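Local coordinates for ORF98 PTP-2 (Cydia pomonella granulosis virus, PDB 6I28), which probably dephosphorylates phosphotyrosine and phosphoserine or phosphothreonine in proteins such as MAP kinases, as a viral member of the dual-specificity phosphatase family, at residues Ser44-Asp49 / His64-Cys69. Residues are numbered along the deposited sequence; the frame is centred on the assembly and turned at random.
Sequences SLIDSD and HLHVHC
S44 meets the strand 64-68 through both its backbone and its side chain. Its N donates to L65 O over 2.8 Å, nearly straight at 170°, and its O accepts from V67 N at 3.0 Å, the alternating pattern by which one residue of a parallel pair bonds to the two neighbours of its partner, here H66. OG, beside the backbone N (chi1 -64°), reaches the edge of the H64 ring near its plane and shares a 2.8 Å hydrogen bond with NE2. A second bond to H103 NE2, from strand 100-103, makes this buried hydroxyl a bridge between two imidazoles. On the other face of the sheet L45 and V67 run side by side, L45 CD2 lying 3.9 Å from V67 CB, while L45 CB rests against C69 SG; M84 of helix 82-95 also touches V67. Strands 41-46 and 64-68 are the parallel neighbours joined by a beta-alpha-beta crossover through helix 51-57, within the catalytic domain of the dual-specificity phosphatase family, strand 64-68 forming one outer edge of the mixed sheet within this chain. I46 packs toward that helix, on I53, and its side chain crosses H66 at about a right angle. I46 O accepts two weak hydrogen bonds, from H66 NE2, which points at it in the ring plane, and from C69 N, each 3.4 Å, plus a CA-H...O contact from H68. D47 follows, its CA set off-centre over the H68 ring in a CH-pi contact, 4.2 Å from the centroid. D47 OD1 forms a salt bridge with R110 NH1, which is also hydrogen-bonded to C69 O.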
loop_
_atom_site.group_PDB
_atom_site.type_symbol
_atom_site.label_atom_id
_atom_site.label_comp_id
_atom_site.label_asym_id
_atom_site.label_seq_id
_atom_site.Cartn_x
_atom_site.Cartn_y
_atom_site.Cartn_z
ATOM N N SER A 44 5.882 3.094 5.102
ATOM C CA SER A 44 6.525 4.203 4.386
ATOM C C SER A 44 7.300 3.601 3.221
ATOM O O SER A 44 8.316 2.897 3.408
ATOM C CB SER A 44 7.460 5.001 5.304
ATOM O OG SER A 44 6.824 5.656 6.384
ATOM N N LEU A 45 6.868 3.899 2.010
ATOM C CA LEU A 45 7.501 3.431 0.782
ATOM C C LEU A 45 8.115 4.666 0.122
ATOM O O LEU A 45 7.514 5.320 -0.742
ATOM C CB LEU A 45 6.494 2.785 -0.088
ATOM C CG LEU A 45 5.805 1.554 0.473
ATOM C CD1 LEU A 45 4.853 1.066 -0.624
ATOM C CD2 LEU A 45 6.731 0.539 0.938
ATOM N N ILE A 46 9.310 5.027 0.576
ATOM C CA ILE A 46 9.954 6.259 0.141
ATOM C C ILE A 46 11.437 6.042 -0.121
ATOM O O ILE A 46 12.059 5.125 0.415
ATOM C CB ILE A 46 9.775 7.420 1.151
ATOM C CG1 ILE A 46 10.427 7.073 2.498
ATOM C CG2 ILE A 46 8.293 7.702 1.413
ATOM C CD1 ILE A 46 10.281 8.108 3.565
ATOM N N ASP A 47 11.982 6.935 -0.963
ATOM C CA ASP A 47 13.406 6.968 -1.292
ATOM C C ASP A 47 14.131 8.054 -0.508
ATOM O O ASP A 47 15.349 8.164 -0.615
ATOM C CB ASP A 47 13.582 7.215 -2.824
ATOM C CG ASP A 47 12.886 8.497 -3.333
ATOM O OD1 ASP A 47 11.633 8.512 -3.420
ATOM O OD2 ASP A 47 13.629 9.460 -3.720
ATOM N N SER A 48 13.403 8.840 0.296
ATOM C CA SER A 48 13.971 9.876 1.145
ATOM C C SER A 48 14.238 9.303 2.535
ATOM O O SER A 48 14.029 8.115 2.792
ATOM C CB SER A 48 13.039 11.090 1.201
ATOM O OG SER A 48 11.731 10.798 1.681
ATOM N N ASP A 49 14.705 10.154 3.446
ATOM C CA ASP A 49 15.035 9.720 4.799
ATOM C C ASP A 49 13.766 9.488 5.616
ATOM O O ASP A 49 12.924 10.389 5.714
ATOM C CB ASP A 49 15.895 10.780 5.480
ATOM C CG ASP A 49 16.569 10.275 6.741
ATOM O OD1 ASP A 49 16.271 9.139 7.186
ATOM O OD2 ASP A 49 17.404 11.040 7.286
ATOM N N HIS A 64 5.685 0.653 12.638
ATOM C CA HIS A 64 6.112 1.531 11.547
ATOM C C HIS A 64 7.188 0.811 10.752
ATOM O O HIS A 64 8.277 0.547 11.270
ATOM C CB HIS A 64 6.618 2.863 12.072
ATOM C CG HIS A 64 6.776 3.898 11.009
ATOM N ND1 HIS A 64 6.885 5.244 11.289
ATOM C CD2 HIS A 64 6.836 3.781 9.661
ATOM C CE1 HIS A 64 6.997 5.906 10.149
ATOM N NE2 HIS A 64 6.970 5.041 9.149
ATOM N N LEU A 65 6.853 0.448 9.530
ATOM C CA LEU A 65 7.694 -0.252 8.584
ATOM C C LEU A 65 8.098 0.678 7.451
ATOM O O LEU A 65 7.262 1.378 6.885
ATOM C CB LEU A 65 6.933 -1.432 7.988
ATOM C CG LEU A 65 7.638 -2.352 6.986
ATOM C CD1 LEU A 65 8.865 -2.865 7.709
ATOM C CD2 LEU A 65 6.799 -3.510 6.510
ATOM N N HIS A 66 9.348 0.602 7.058
ATOM C CA HIS A 66 9.914 1.359 5.950
ATOM C C HIS A 66 10.548 0.394 4.962
ATOM O O HIS A 66 11.329 -0.469 5.360
ATOM C CB HIS A 66 10.989 2.345 6.461
ATOM C CG HIS A 66 11.783 2.999 5.375
ATOM N ND1 HIS A 66 13.165 2.998 5.349
ATOM C CD2 HIS A 66 11.391 3.659 4.259
ATOM C CE1 HIS A 66 13.592 3.640 4.277
ATOM N NE2 HIS A 66 12.533 4.039 3.592
ATOM N N VAL A 67 10.256 0.561 3.674
ATOM C CA VAL A 67 11.048 -0.030 2.607
ATOM C C VAL A 67 11.580 1.104 1.730
ATOM O O VAL A 67 10.787 1.881 1.171
ATOM C CB VAL A 67 10.240 -1.023 1.742
ATOM C CG1 VAL A 67 11.114 -1.496 0.599
ATOM C CG2 VAL A 67 9.760 -2.210 2.543
ATOM N N HIS A 68 12.898 1.198 1.605
ATOM C CA HIS A 68 13.502 2.143 0.688
ATOM C C HIS A 68 13.300 1.674 -0.746
ATOM O O HIS A 68 13.843 0.632 -1.147
ATOM C CB HIS A 68 14.989 2.258 0.976
ATOM C CG HIS A 68 15.686 3.266 0.128
ATOM N ND1 HIS A 68 16.152 2.982 -1.144
ATOM C CD2 HIS A 68 16.024 4.552 0.378
ATOM C CE1 HIS A 68 16.736 4.054 -1.644
ATOM N NE2 HIS A 68 16.686 5.015 -0.735
ATOM N N CYS A 69 12.541 2.433 -1.527
ATOM C CA CYS A 69 12.272 2.037 -2.903
ATOM C C CYS A 69 11.977 3.279 -3.725
ATOM O O CYS A 69 11.353 4.225 -3.245
ATOM C CB CYS A 69 11.083 1.073 -3.045
ATOM S SG CYS A 69 9.560 1.626 -2.143
#